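Local coordinates for protein 6-phosphogluconolactonase (Shewanella baltica, PDB 3NWP) that probably hydrolyses 6-phosphogluconolactone to 6-phosphogluconate, the lactonase step of the pentose phosphate pathway, at residues A112-A116 against C163-N167; P129-L135 against N185-L191; T143-F147 against R175-K180; L153-L157 against V211-P215; Y202-L206 against R217-A221. All blocks are in the same frame, centred on the assembly; numbering follows the deposited sequence. Where two conformers were deposited one is given.

Contact 1: residues A112-A116 against C163-N167; sequences AEAGA and CVATN
E113 and N167 reach each other because each places CG anti to its own carbonyl carbon, and because the glutamate then folds at its second torsion (chi2 80°) so that its carboxylate is carried across to the strand. The two polar groups arrive from opposite directions and lie almost flat with one another, their planes 7° apart. N167 ND2 donates to E113 OE2 at 2.7 Å; the acceptor is met on its syn side and lies close to the amide plane. Water 1 closes the other half of the pair, giving one hydrogen to E113 OE1 at 2.6 Å and one to N167 OD1 at 2.8 Å. With both carboxylate oxygens tied to one amide, directly or through water, rotation of either group should be restrained, although E113 is itself exposed and also touches a crystal neighbour.

Beneath this polar bridge the contact is small and apolar. A165 CB points to the helix and rests 3.7 Å from A112 CB; the same methyl is 3.6 Å from E113 N, so it sits against the first turn. Further along, A116 CB lies over the strand backbone, 4.4 Å from V164 CA. Small residues thus allow a close approach, the axes of the helix and strand segments passing 7.1 Å apart at 172°, nearly antiparallel.

Helix 112-122 covers one side of strand 163-166, with C163 also touching A119 and A120. On the other side V164 packs on N155 and A156 of helix 153-158, while backbone bonds join the strand to its antiparallel neighbour, 175-178.

Contact 2: residues P129-L135 against N185-L191; sequences PFDVVVL and NSRQIYL
Strands 132-135 and 189-191 run parallel, 18° apart, and their ladder is V133 N to Q188 O, Y190 N to V133 O (2.8 Å) and L135 N to Y190 O; a separate bridge pairs F130 with S186 upstream. On one face of the sheet L135 CD1 meets I189 CG2 at 3.8 Å, close to V219 of helix 217-220. On the other, V132 CG1 touches the edge of the Y190 ring, 3.8 Å from CD2, and Y190 OH bonds to Q28 of helix 14-36.

Nearer the F130-S186 bridge, D131 and R187 lie alongside, pointing the same way. R187 NE donates to D131 OD1 at 2.9 Å in a salt bridge, bent at 135°. P129 CG sits over one face of the guanidinium, 3.6 Å from R187 NH2, and water 2 links that nitrogen to P129 O. R187 was modelled in two conformers, so this holds for one of them.

An asparagine at D131 would probably leave R187 and R36, which also pairs with OD1, close together without the negative charge between them. With OD2 taken by S40 N, this is a carboxylate shared by two arginines and a backbone N-H, whose negative charge probably balances part of theirs.

Contact 3: residues T143-F147 against R175-K180; sequences TCSWF and RITLSK
W146 of loop 143-147 packs on strand 175-178, which runs antiparallel to 163-166 and 66-74 in the mixed sheet of an alpha/beta, Rossmann-like fold (the family is grouped with the NADP-Rossmann clan). The loop makes a beta turn, W146 N bonding back to T143 O. With CG of W146 anti to the carbonyl carbon (chi1 -51°), the indole leaves CB heading for the end of the strand. CD1 comes within 3.4 Å of T177 OG1. NE1 then donates to L178 O at 2.8 Å, a nearly straight bond with the oxygen in the ring plane. Beyond it CZ2 lies 3.4 Å from K180 CA, and CH2 reaches K180 CB, while C144 CB lies over one face of the ring. An alanine in place of W146 is likely to leave L178 O without its indole donor and open a gap between K180 and helix 153-158, whose L153, A156 and L157 touch the ring.

T177 OG1 is a second fixed point: it accepts from S145 N at 3.1 Å and donates to L178 O, which thereby serves two donors. Further back, the F147 ring stands edge-on over the guanidinium of R175, the planes 86° apart. R175 NH2 holds P172 O. S145 OG, which also bonds D72 OD2, accepts from R175 NH1 at 3.1 Å, 20° out of the guanidinium plane.

Contact 4: residues L153-L157 against V211-P215; sequences LENAL and VHAMP
One polar pair crosses this contact, E154 with H212. E154 starts with CG anti to the backbone N (chi1 -167°) and bends at chi2, which swings its carboxylate to the edge of the imidazole. H212 NE2 is placed to donate to E154 OE1 near the ring plane, a histidine-carboxylate hydrogen bond whose modelled length of 2.4 Å is very short and so doubtful in detail. The carboxylate is turned 32° from the ring. Both residues are exposed, so the pair lies at the surface.

The remaining contacts are van der Waals, mostly between apolar groups, and lie deeper. L153 splits its two methyls: CD1 meets P215 CG at 3.8 Å, whereas CD2 lies 3.9 Å from H212 O and 4.0 Å from H212 CD2. One turn on, L157 CD1 slides past V211 CG2 at 3.7 Å, in the one conformer of V211 considered here. That same valine methyl also lies over one face of the H212 ring, toward its rim.

Together these groups set one side of helix 153-158 against the loop that leads from helix 196-206 to helix 217-220. W146 lies inward of both, touching L153, A156 and P215, and V211 continues onto R217 and A218 of the following helix.

Contact 5: residues Y202-L206 against R217-A221; sequences YRQAL and RAVLA
A205 O takes the shortest polar bond of the contact, from R217 NE at 2.8 Å, with the donor in the carbonyl plane on a lone pair. Two helices consecutive in the chain pack here: 196-206 and, after an irregular connection, the short 217-220, whose first residue is this arginine. R217 extends from CG to NE, and that straight chain carries the guanidinium to the carbonyls of Q204 and A205 on the preceding helix. There NH2 donates to Q204 O at 3.0 Å, this time from 38° above the carbonyl plane. Both oxygens lie near the guanidinium plane, so one flat group spans two successive carbonyls. NH1 bonds to D210 O in the connection, so the guanidinium grips three backbone oxygens and its rotation should be well restrained. A205 and R217 are also the closest backbone pair, their CA atoms 6.3 Å apart.

Beside the arginine, L220 points at the first helix and supplies the apolar half of the contact. It has its CG anti to the carbonyl carbon (chi1 -59°) and a straight second torsion, which brings CD1 forward. Y202 and L206 form one wall here, L206 CG lying over a face of the tyrosine ring, and Y202 reaches on to L193 and V229 of the sheet. L220 CD1 fits among three groups: 4.0 Å from A205 CB, 4.0 Å from Y202 CE1 and 4.2 Å from L206 CD2.

From the N terminus, four contacts open before any closes: segments 112-116, 129-135, 143-147 and 153-157 each await a later partner. Contact 1 closes first, at 163-167, and so crosses contacts 2, 3 and 4. Contact 3 closes at 175-180, nested inside the loop that contact 2 completes at 185-191; contact 4, still open, crosses contacts 2 and 3 as well. Contact 5 then opens at 202-206, contact 4 closes at 211-215 and contact 5 at 217-221, so these two cross, while contacts 1, 2 and 3 precede contact 5 in series. Contact 2 joins central parallel strands; contacts 1 and 3 meet along strands 163-166 and 175-178; contacts 4 and 5 add flanking helices and loops.

Contact 1: residues A112-A116 against C163-N167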
# COMPACT_ATOMS: atom_id res chain seq x y z
N ALA A 112 -16.48 8.31 4.68
CA ALA A 112 -15.92 7.36 3.73
C ALA A 112 -17.01 6.54 3.07
O ALA A 112 -16.92 6.21 1.91
CB ALA A 112 -14.88 6.45 4.46
N GLU A 113 -18.07 6.19 3.82
CA GLU A 113 -19.16 5.42 3.23
C GLU A 113 -19.75 6.19 2.09
O GLU A 113 -20.02 5.61 1.02
CB GLU A 113 -20.25 5.15 4.27
CG GLU A 113 -19.94 4.08 5.29
CD GLU A 113 -19.04 4.54 6.45
OE1 GLU A 113 -18.64 5.72 6.54
OE2 GLU A 113 -18.79 3.64 7.29
N ALA A 114 -20.03 7.47 2.30
CA ALA A 114 -20.65 8.27 1.24
C ALA A 114 -19.72 8.55 0.09
O ALA A 114 -20.17 8.68 -1.04
CB ALA A 114 -21.20 9.58 1.80
N GLY A 115 -18.40 8.63 0.36
CA GLY A 115 -17.42 8.93 -0.69
C GLY A 115 -16.82 7.74 -1.44
O GLY A 115 -16.15 7.91 -2.47
N ALA A 116 -17.10 6.53 -0.98
CA ALA A 116 -16.42 5.35 -1.52
C ALA A 116 -16.67 5.12 -2.99
O ALA A 116 -15.78 4.73 -3.74
CB ALA A 116 -16.75 4.11 -0.71
N CYS A 163 -12.62 -0.03 -3.86
CA CYS A 163 -12.38 0.50 -2.52
C CYS A 163 -13.67 0.54 -1.73
O CYS A 163 -14.78 0.62 -2.30
CB CYS A 163 -11.67 1.81 -2.55
SG CYS A 163 -12.44 3.05 -3.55
N VAL A 164 -13.51 0.44 -0.42
CA VAL A 164 -14.63 0.40 0.50
C VAL A 164 -14.28 1.14 1.75
O VAL A 164 -13.10 1.37 2.04
CB VAL A 164 -15.08 -0.99 0.86
CG1 VAL A 164 -15.56 -1.77 -0.38
CG2 VAL A 164 -14.02 -1.75 1.65
N ALA A 165 -15.31 1.53 2.51
CA ALA A 165 -15.07 2.17 3.78
C ALA A 165 -14.84 1.16 4.85
O ALA A 165 -15.42 0.08 4.87
CB ALA A 165 -16.31 3.08 4.19
N THR A 166 -14.01 1.51 5.82
CA THR A 166 -13.87 0.71 7.03
C THR A 166 -13.74 1.61 8.26
O THR A 166 -13.31 2.77 8.15
CB THR A 166 -12.64 -0.29 7.02
OG1 THR A 166 -11.43 0.46 7.16
CG2 THR A 166 -12.64 -1.14 5.73
N ASN A 167 -14.12 1.08 9.42
CA ASN A 167 -14.16 1.87 10.66
C ASN A 167 -13.51 1.08 11.78
O ASN A 167 -14.15 0.37 12.57
CB ASN A 167 -15.64 2.14 10.97
CG ASN A 167 -16.24 3.13 10.00
OD1 ASN A 167 -15.93 4.31 10.04
ND2 ASN A 167 -17.04 2.61 9.04
O HOH W 1 -17.09 6.31 8.55

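Contact 2: residues P129-L135 against N185-L191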
# COMPACT_ATOMS: atom_id res chain seq x y z
N PRO A 129 -3.83 -4.88 -14.12
CA PRO A 129 -3.32 -4.95 -12.75
C PRO A 129 -2.32 -3.89 -12.37
O PRO A 129 -1.56 -3.40 -13.20
CB PRO A 129 -2.64 -6.31 -12.68
CG PRO A 129 -2.46 -6.72 -14.02
CD PRO A 129 -3.48 -6.10 -14.86
N PHE A 130 -2.29 -3.53 -11.09
CA PHE A 130 -1.33 -2.60 -10.61
C PHE A 130 0.07 -3.16 -10.82
O PHE A 130 0.32 -4.33 -10.52
CB PHE A 130 -1.51 -2.28 -9.13
CG PHE A 130 -2.83 -1.67 -8.75
CD1 PHE A 130 -3.27 -0.48 -9.30
CD2 PHE A 130 -3.57 -2.24 -7.76
CE1 PHE A 130 -4.50 0.07 -8.91
CE2 PHE A 130 -4.80 -1.66 -7.36
CZ PHE A 130 -5.22 -0.51 -7.94
N ASP A 131 1.01 -2.34 -11.28
CA ASP A 131 2.35 -2.88 -11.52
C ASP A 131 3.12 -3.13 -10.23
O ASP A 131 3.81 -4.16 -10.08
CB ASP A 131 3.13 -1.97 -12.43
CG ASP A 131 2.46 -1.90 -13.80
OD1 ASP A 131 2.34 -2.97 -14.46
OD2 ASP A 131 1.93 -0.83 -14.18
N VAL A 132 3.03 -2.19 -9.29
CA VAL A 132 3.74 -2.29 -8.01
C VAL A 132 2.82 -1.80 -6.87
O VAL A 132 2.20 -0.72 -7.01
CB VAL A 132 5.01 -1.45 -8.00
CG1 VAL A 132 5.68 -1.53 -6.61
CG2 VAL A 132 6.01 -1.92 -9.06
N VAL A 133 2.68 -2.59 -5.83
CA VAL A 133 1.97 -2.20 -4.61
C VAL A 133 2.92 -2.27 -3.46
O VAL A 133 3.58 -3.29 -3.24
CB VAL A 133 0.81 -3.16 -4.35
CG1 VAL A 133 0.10 -2.89 -3.00
CG2 VAL A 133 -0.20 -3.11 -5.50
N VAL A 134 3.01 -1.20 -2.67
CA VAL A 134 3.88 -1.11 -1.50
C VAL A 134 2.98 -1.02 -0.28
O VAL A 134 2.18 -0.10 -0.14
CB VAL A 134 4.81 0.09 -1.55
CG1 VAL A 134 5.84 -0.02 -0.36
CG2 VAL A 134 5.54 0.18 -2.91
N LEU A 135 3.08 -2.05 0.57
CA LEU A 135 2.30 -2.20 1.78
C LEU A 135 3.11 -1.99 3.08
O LEU A 135 4.35 -2.19 3.09
CB LEU A 135 1.62 -3.59 1.81
CG LEU A 135 0.67 -3.91 0.66
CD1 LEU A 135 0.10 -5.35 0.95
CD2 LEU A 135 -0.48 -2.87 0.66
N ASN A 185 -4.85 -7.91 -7.43
CA ASN A 185 -4.79 -7.79 -8.90
C ASN A 185 -3.63 -6.86 -9.24
O ASN A 185 -3.80 -5.72 -9.65
CB ASN A 185 -6.10 -7.30 -9.52
CG ASN A 185 -6.10 -7.42 -11.05
OD1 ASN A 185 -5.42 -8.29 -11.62
ND2 ASN A 185 -6.81 -6.53 -11.69
N SER A 186 -2.46 -7.41 -8.98
CA SER A 186 -1.22 -6.69 -9.08
C SER A 186 -0.17 -7.68 -9.50
O SER A 186 -0.31 -8.91 -9.37
CB SER A 186 -0.83 -6.08 -7.74
OG SER A 186 -0.75 -7.05 -6.73
N ARG A 187 0.91 -7.11 -10.01
CA ARG A 187 2.05 -7.86 -10.52
C ARG A 187 3.12 -8.13 -9.46
O ARG A 187 3.76 -9.22 -9.47
CB ARG A 187 2.66 -7.12 -11.73
CG ARG A 187 1.65 -6.78 -12.84
CD ARG A 187 2.36 -6.21 -14.12
NE ARG A 187 1.37 -5.63 -15.01
CZ ARG A 187 0.68 -6.32 -15.94
NH1 ARG A 187 0.89 -7.61 -16.13
NH2 ARG A 187 -0.24 -5.68 -16.66
N GLN A 188 3.30 -7.18 -8.53
CA GLN A 188 4.32 -7.27 -7.51
C GLN A 188 3.86 -6.50 -6.27
O GLN A 188 3.40 -5.36 -6.41
CB GLN A 188 5.61 -6.69 -7.98
CG GLN A 188 6.71 -6.58 -6.89
CD GLN A 188 7.40 -7.90 -6.63
OE1 GLN A 188 8.00 -8.48 -7.58
NE2 GLN A 188 7.30 -8.43 -5.41
N ILE A 189 3.95 -7.15 -5.09
CA ILE A 189 3.73 -6.48 -3.84
C ILE A 189 5.01 -6.49 -3.04
O ILE A 189 5.77 -7.49 -3.01
CB ILE A 189 2.62 -7.26 -3.05
CG1 ILE A 189 1.30 -7.18 -3.80
CG2 ILE A 189 2.52 -6.72 -1.62
CD1 ILE A 189 0.20 -8.10 -3.24
N TYR A 190 5.29 -5.36 -2.36
CA TYR A 190 6.38 -5.23 -1.39
C TYR A 190 5.80 -4.98 -0.03
O TYR A 190 4.83 -4.21 0.05
CB TYR A 190 7.30 -4.07 -1.76
CG TYR A 190 8.06 -4.32 -3.02
CD1 TYR A 190 9.15 -5.15 -3.03
CD2 TYR A 190 7.70 -3.73 -4.23
CE1 TYR A 190 9.81 -5.46 -4.22
CE2 TYR A 190 8.40 -3.96 -5.40
CZ TYR A 190 9.48 -4.82 -5.39
OH TYR A 190 10.15 -5.11 -6.57
N LEU A 191 6.26 -5.67 0.99
CA LEU A 191 5.89 -5.36 2.35
C LEU A 191 7.12 -4.77 3.05
O LEU A 191 8.14 -5.47 3.18
CB LEU A 191 5.44 -6.62 3.08
CG LEU A 191 5.03 -6.44 4.52
CD1 LEU A 191 3.85 -5.42 4.68
CD2 LEU A 191 4.66 -7.78 5.16
O HOH W 2 -1.07 -2.88 -15.89

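Contact 3: residues T143-F147 against R175-K180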
# COMPACT_ATOMS: atom_id res chain seq x y z
N THR A 143 -3.18 -4.48 7.43
CA THR A 143 -2.52 -3.86 6.29
C THR A 143 -3.58 -3.04 5.57
O THR A 143 -4.76 -3.17 5.85
CB THR A 143 -1.86 -4.90 5.38
OG1 THR A 143 -1.08 -4.23 4.38
CG2 THR A 143 -2.87 -5.80 4.65
N CYS A 144 -3.17 -2.15 4.68
CA CYS A 144 -4.16 -1.18 4.11
C CYS A 144 -4.96 -0.62 5.27
O CYS A 144 -4.38 -0.23 6.30
CB CYS A 144 -5.00 -1.81 3.01
SG CYS A 144 -3.98 -2.46 1.64
N SER A 145 -6.30 -0.49 5.14
CA SER A 145 -7.17 -0.29 6.30
C SER A 145 -8.07 -1.50 6.50
O SER A 145 -9.28 -1.37 6.82
CB SER A 145 -7.94 1.07 6.28
OG SER A 145 -7.08 2.14 6.69
N TRP A 146 -7.49 -2.68 6.34
CA TRP A 146 -8.11 -3.96 6.64
C TRP A 146 -7.82 -4.27 8.08
O TRP A 146 -6.77 -4.80 8.43
CB TRP A 146 -7.57 -5.12 5.76
CG TRP A 146 -7.54 -4.93 4.28
CD1 TRP A 146 -8.15 -3.94 3.50
CD2 TRP A 146 -6.78 -5.73 3.37
NE1 TRP A 146 -7.81 -4.11 2.18
CE2 TRP A 146 -6.94 -5.18 2.08
CE3 TRP A 146 -5.95 -6.84 3.53
CZ2 TRP A 146 -6.33 -5.74 0.97
CZ3 TRP A 146 -5.33 -7.38 2.40
CH2 TRP A 146 -5.50 -6.80 1.16
N PHE A 147 -8.72 -3.86 8.97
CA PHE A 147 -8.48 -3.94 10.38
C PHE A 147 -9.28 -5.09 11.00
O PHE A 147 -10.49 -5.20 10.73
CB PHE A 147 -8.92 -2.65 11.07
CG PHE A 147 -7.92 -1.54 10.99
CD1 PHE A 147 -6.93 -1.43 11.93
CD2 PHE A 147 -8.00 -0.58 9.98
CE1 PHE A 147 -6.02 -0.39 11.88
CE2 PHE A 147 -7.08 0.42 9.90
CZ PHE A 147 -6.09 0.53 10.86
N ARG A 175 -12.04 5.30 7.53
CA ARG A 175 -11.06 4.94 6.52
C ARG A 175 -11.74 4.59 5.21
O ARG A 175 -12.86 4.06 5.17
CB ARG A 175 -10.23 3.70 6.94
CG ARG A 175 -9.66 3.75 8.37
CD ARG A 175 -8.73 4.89 8.50
NE ARG A 175 -8.07 4.95 9.81
CZ ARG A 175 -6.85 4.46 10.06
NH1 ARG A 175 -6.17 3.80 9.11
NH2 ARG A 175 -6.30 4.62 11.27
N ILE A 176 -11.01 4.86 4.14
CA ILE A 176 -11.28 4.23 2.86
C ILE A 176 -10.08 3.32 2.62
O ILE A 176 -8.95 3.64 3.00
CB ILE A 176 -11.47 5.29 1.79
CG1 ILE A 176 -11.85 4.69 0.46
CG2 ILE A 176 -10.26 6.19 1.66
CD1 ILE A 176 -12.75 5.64 -0.32
N THR A 177 -10.34 2.19 2.02
CA THR A 177 -9.27 1.25 1.69
C THR A 177 -9.47 0.67 0.32
O THR A 177 -10.59 0.32 -0.07
CB THR A 177 -9.21 0.14 2.75
OG1 THR A 177 -7.99 -0.63 2.59
CG2 THR A 177 -10.40 -0.83 2.70
N LEU A 178 -8.38 0.39 -0.36
CA LEU A 178 -8.47 -0.51 -1.49
C LEU A 178 -8.86 -1.88 -0.96
O LEU A 178 -8.50 -2.29 0.12
CB LEU A 178 -7.16 -0.55 -2.31
CG LEU A 178 -6.68 0.73 -2.96
CD1 LEU A 178 -5.51 0.44 -3.99
CD2 LEU A 178 -7.78 1.56 -3.60
N SER A 179 -9.60 -2.62 -1.77
CA SER A 179 -10.05 -3.95 -1.44
C SER A 179 -8.96 -5.00 -1.65
O SER A 179 -8.00 -4.75 -2.33
CB SER A 179 -11.24 -4.35 -2.31
OG SER A 179 -10.90 -4.31 -3.69
N LYS A 180 -9.14 -6.16 -1.03
CA LYS A 180 -8.25 -7.28 -1.32
C LYS A 180 -8.23 -7.60 -2.80
O LYS A 180 -7.15 -7.81 -3.41
CB LYS A 180 -8.63 -8.49 -0.49
CG LYS A 180 -7.67 -9.67 -0.63
CD LYS A 180 -8.35 -10.98 -0.22
CE LYS A 180 -9.22 -11.55 -1.32
NZ LYS A 180 -9.98 -12.74 -0.82
O HOH W 3 -3.70 1.67 8.26

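Contact 4: residues L153-L157 against V211-P215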
# COMPACT_ATOMS: atom_id res chain seq x y z
N LEU A 153 -14.41 -5.63 7.76
CA LEU A 153 -13.27 -6.45 7.26
C LEU A 153 -13.69 -7.47 6.20
O LEU A 153 -13.05 -7.55 5.14
CB LEU A 153 -12.56 -7.14 8.41
CG LEU A 153 -11.38 -7.99 7.99
CD1 LEU A 153 -10.23 -7.18 7.29
CD2 LEU A 153 -10.82 -8.73 9.23
N GLU A 154 -14.72 -8.29 6.47
CA GLU A 154 -15.14 -9.26 5.45
C GLU A 154 -15.48 -8.61 4.11
O GLU A 154 -15.12 -9.15 3.05
CB GLU A 154 -16.30 -10.11 5.99
CG GLU A 154 -16.59 -11.35 5.15
CD GLU A 154 -15.46 -12.43 5.15
OE1 GLU A 154 -14.35 -12.20 5.66
OE2 GLU A 154 -15.69 -13.54 4.63
N ASN A 155 -16.17 -7.47 4.14
CA ASN A 155 -16.43 -6.73 2.94
C ASN A 155 -15.10 -6.36 2.23
O ASN A 155 -14.97 -6.56 1.02
CB ASN A 155 -17.30 -5.50 3.17
CG ASN A 155 -17.81 -4.92 1.87
OD1 ASN A 155 -18.18 -5.69 0.97
ND2 ASN A 155 -17.83 -3.62 1.76
N ALA A 156 -14.18 -5.79 2.95
CA ALA A 156 -12.90 -5.44 2.32
C ALA A 156 -12.24 -6.66 1.69
O ALA A 156 -11.62 -6.54 0.63
CB ALA A 156 -11.98 -4.78 3.33
N LEU A 157 -12.34 -7.80 2.35
CA LEU A 157 -11.67 -9.05 1.90
C LEU A 157 -12.37 -9.74 0.75
O LEU A 157 -11.78 -10.60 0.10
CB LEU A 157 -11.49 -10.02 3.08
CG LEU A 157 -10.61 -9.50 4.22
CD1 LEU A 157 -10.62 -10.54 5.32
CD2 LEU A 157 -9.17 -9.17 3.70
N VAL A 211 -7.04 -14.93 8.38
CA VAL A 211 -6.97 -13.54 7.92
C VAL A 211 -7.76 -12.60 8.85
O VAL A 211 -7.40 -11.45 9.06
CB VAL A 211 -7.40 -13.42 6.44
CG1 VAL A 211 -6.60 -14.39 5.55
CG2 VAL A 211 -8.91 -13.65 6.27
N HIS A 212 -8.83 -13.11 9.47
CA HIS A 212 -9.62 -12.27 10.32
C HIS A 212 -8.88 -11.83 11.54
O HIS A 212 -9.14 -10.75 12.06
CB HIS A 212 -10.97 -12.96 10.65
CG HIS A 212 -11.84 -13.11 9.43
ND1 HIS A 212 -11.86 -14.26 8.67
CD2 HIS A 212 -12.63 -12.22 8.79
CE1 HIS A 212 -12.67 -14.08 7.64
NE2 HIS A 212 -13.15 -12.85 7.69
N ALA A 213 -7.93 -12.63 12.03
CA ALA A 213 -7.12 -12.21 13.17
C ALA A 213 -6.00 -11.22 12.74
O ALA A 213 -5.74 -10.24 13.45
CB ALA A 213 -6.49 -13.46 13.84
N MSE A 214 -5.36 -11.51 11.62
CA MSE A 214 -4.25 -10.66 11.09
C MSE A 214 -4.40 -10.53 9.58
O MSE A 214 -3.95 -11.39 8.82
CB MSE A 214 -2.89 -11.27 11.45
CG MSE A 214 -2.58 -11.31 12.95
SE MSE A 214 -0.89 -11.97 13.43
CE MSE A 214 0.02 -10.51 13.02
N PRO A 215 -5.05 -9.44 9.12
CA PRO A 215 -5.40 -9.35 7.69
C PRO A 215 -4.22 -9.31 6.67
O PRO A 215 -4.42 -9.66 5.52
CB PRO A 215 -6.26 -8.09 7.65
CG PRO A 215 -6.95 -8.08 9.01
CD PRO A 215 -5.83 -8.49 9.94

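Contact 5: residues Y202-L206 against R217-A221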
# COMPACT_ATOMS: atom_id res chain seq x y z
N TYR A 202 5.44 -9.96 12.20
CA TYR A 202 5.51 -10.69 10.92
C TYR A 202 5.62 -12.22 11.17
O TYR A 202 4.92 -13.01 10.55
CB TYR A 202 6.68 -10.17 10.06
CG TYR A 202 7.01 -11.05 8.87
CD1 TYR A 202 6.19 -11.12 7.75
CD2 TYR A 202 8.18 -11.75 8.85
CE1 TYR A 202 6.50 -11.93 6.67
CE2 TYR A 202 8.50 -12.54 7.79
CZ TYR A 202 7.65 -12.62 6.70
OH TYR A 202 8.02 -13.44 5.66
N ARG A 203 6.50 -12.62 12.07
CA ARG A 203 6.61 -14.04 12.41
C ARG A 203 5.28 -14.57 12.96
O ARG A 203 4.87 -15.69 12.63
CB ARG A 203 7.76 -14.26 13.42
CG ARG A 203 9.14 -13.93 12.86
CD ARG A 203 9.60 -14.85 11.80
NE ARG A 203 9.66 -16.24 12.28
CZ ARG A 203 10.05 -17.28 11.54
NH1 ARG A 203 10.51 -17.12 10.30
NH2 ARG A 203 10.04 -18.48 12.10
N GLN A 204 4.60 -13.78 13.80
CA GLN A 204 3.26 -14.19 14.25
C GLN A 204 2.30 -14.34 13.09
O GLN A 204 1.49 -15.27 13.05
CB GLN A 204 2.66 -13.20 15.24
CG GLN A 204 3.36 -13.14 16.55
CD GLN A 204 2.68 -12.15 17.44
OE1 GLN A 204 2.95 -10.95 17.37
NE2 GLN A 204 1.73 -12.62 18.23
N ALA A 205 2.36 -13.41 12.13
CA ALA A 205 1.50 -13.51 11.00
C ALA A 205 1.69 -14.82 10.25
O ALA A 205 0.72 -15.41 9.78
CB ALA A 205 1.71 -12.31 10.01
N LEU A 206 2.92 -15.32 10.13
CA LEU A 206 3.17 -16.59 9.44
C LEU A 206 2.65 -17.82 10.19
O LEU A 206 2.61 -18.89 9.58
CB LEU A 206 4.66 -16.76 9.17
CG LEU A 206 5.34 -15.68 8.29
CD1 LEU A 206 6.87 -15.95 8.24
CD2 LEU A 206 4.71 -15.62 6.91
N ARG A 217 -2.22 -11.52 6.50
CA ARG A 217 -2.19 -12.86 5.98
C ARG A 217 -2.87 -13.07 4.65
O ARG A 217 -2.54 -14.00 3.92
CB ARG A 217 -2.78 -13.84 7.04
CG ARG A 217 -1.95 -13.91 8.32
CD ARG A 217 -2.72 -14.56 9.47
NE ARG A 217 -1.87 -14.83 10.61
CZ ARG A 217 -2.31 -15.06 11.85
NH1 ARG A 217 -3.62 -14.93 12.12
NH2 ARG A 217 -1.46 -15.35 12.84
N ALA A 218 -3.87 -12.23 4.32
CA ALA A 218 -4.51 -12.35 3.02
C ALA A 218 -3.55 -12.12 1.86
O ALA A 218 -3.70 -12.71 0.79
CB ALA A 218 -5.73 -11.40 2.91
N VAL A 219 -2.52 -11.30 2.11
CA VAL A 219 -1.43 -11.06 1.18
C VAL A 219 -0.33 -12.13 1.28
O VAL A 219 0.11 -12.67 0.28
CB VAL A 219 -0.83 -9.66 1.43
CG1 VAL A 219 0.46 -9.45 0.65
CG2 VAL A 219 -1.87 -8.57 1.04
N LEU A 220 0.00 -12.51 2.52
CA LEU A 220 1.13 -13.47 2.73
C LEU A 220 0.79 -14.89 2.37
O LEU A 220 1.70 -15.64 1.99
CB LEU A 220 1.60 -13.43 4.16
CG LEU A 220 2.11 -12.08 4.69
CD1 LEU A 220 2.56 -12.12 6.15
CD2 LEU A 220 3.21 -11.48 3.76
N ALA A 221 -0.48 -15.27 2.49
CA ALA A 221 -0.86 -16.68 2.35
C ALA A 221 -1.10 -17.08 0.93
O ALA A 221 -1.06 -18.28 0.60
CB ALA A 221 -2.05 -16.99 3.24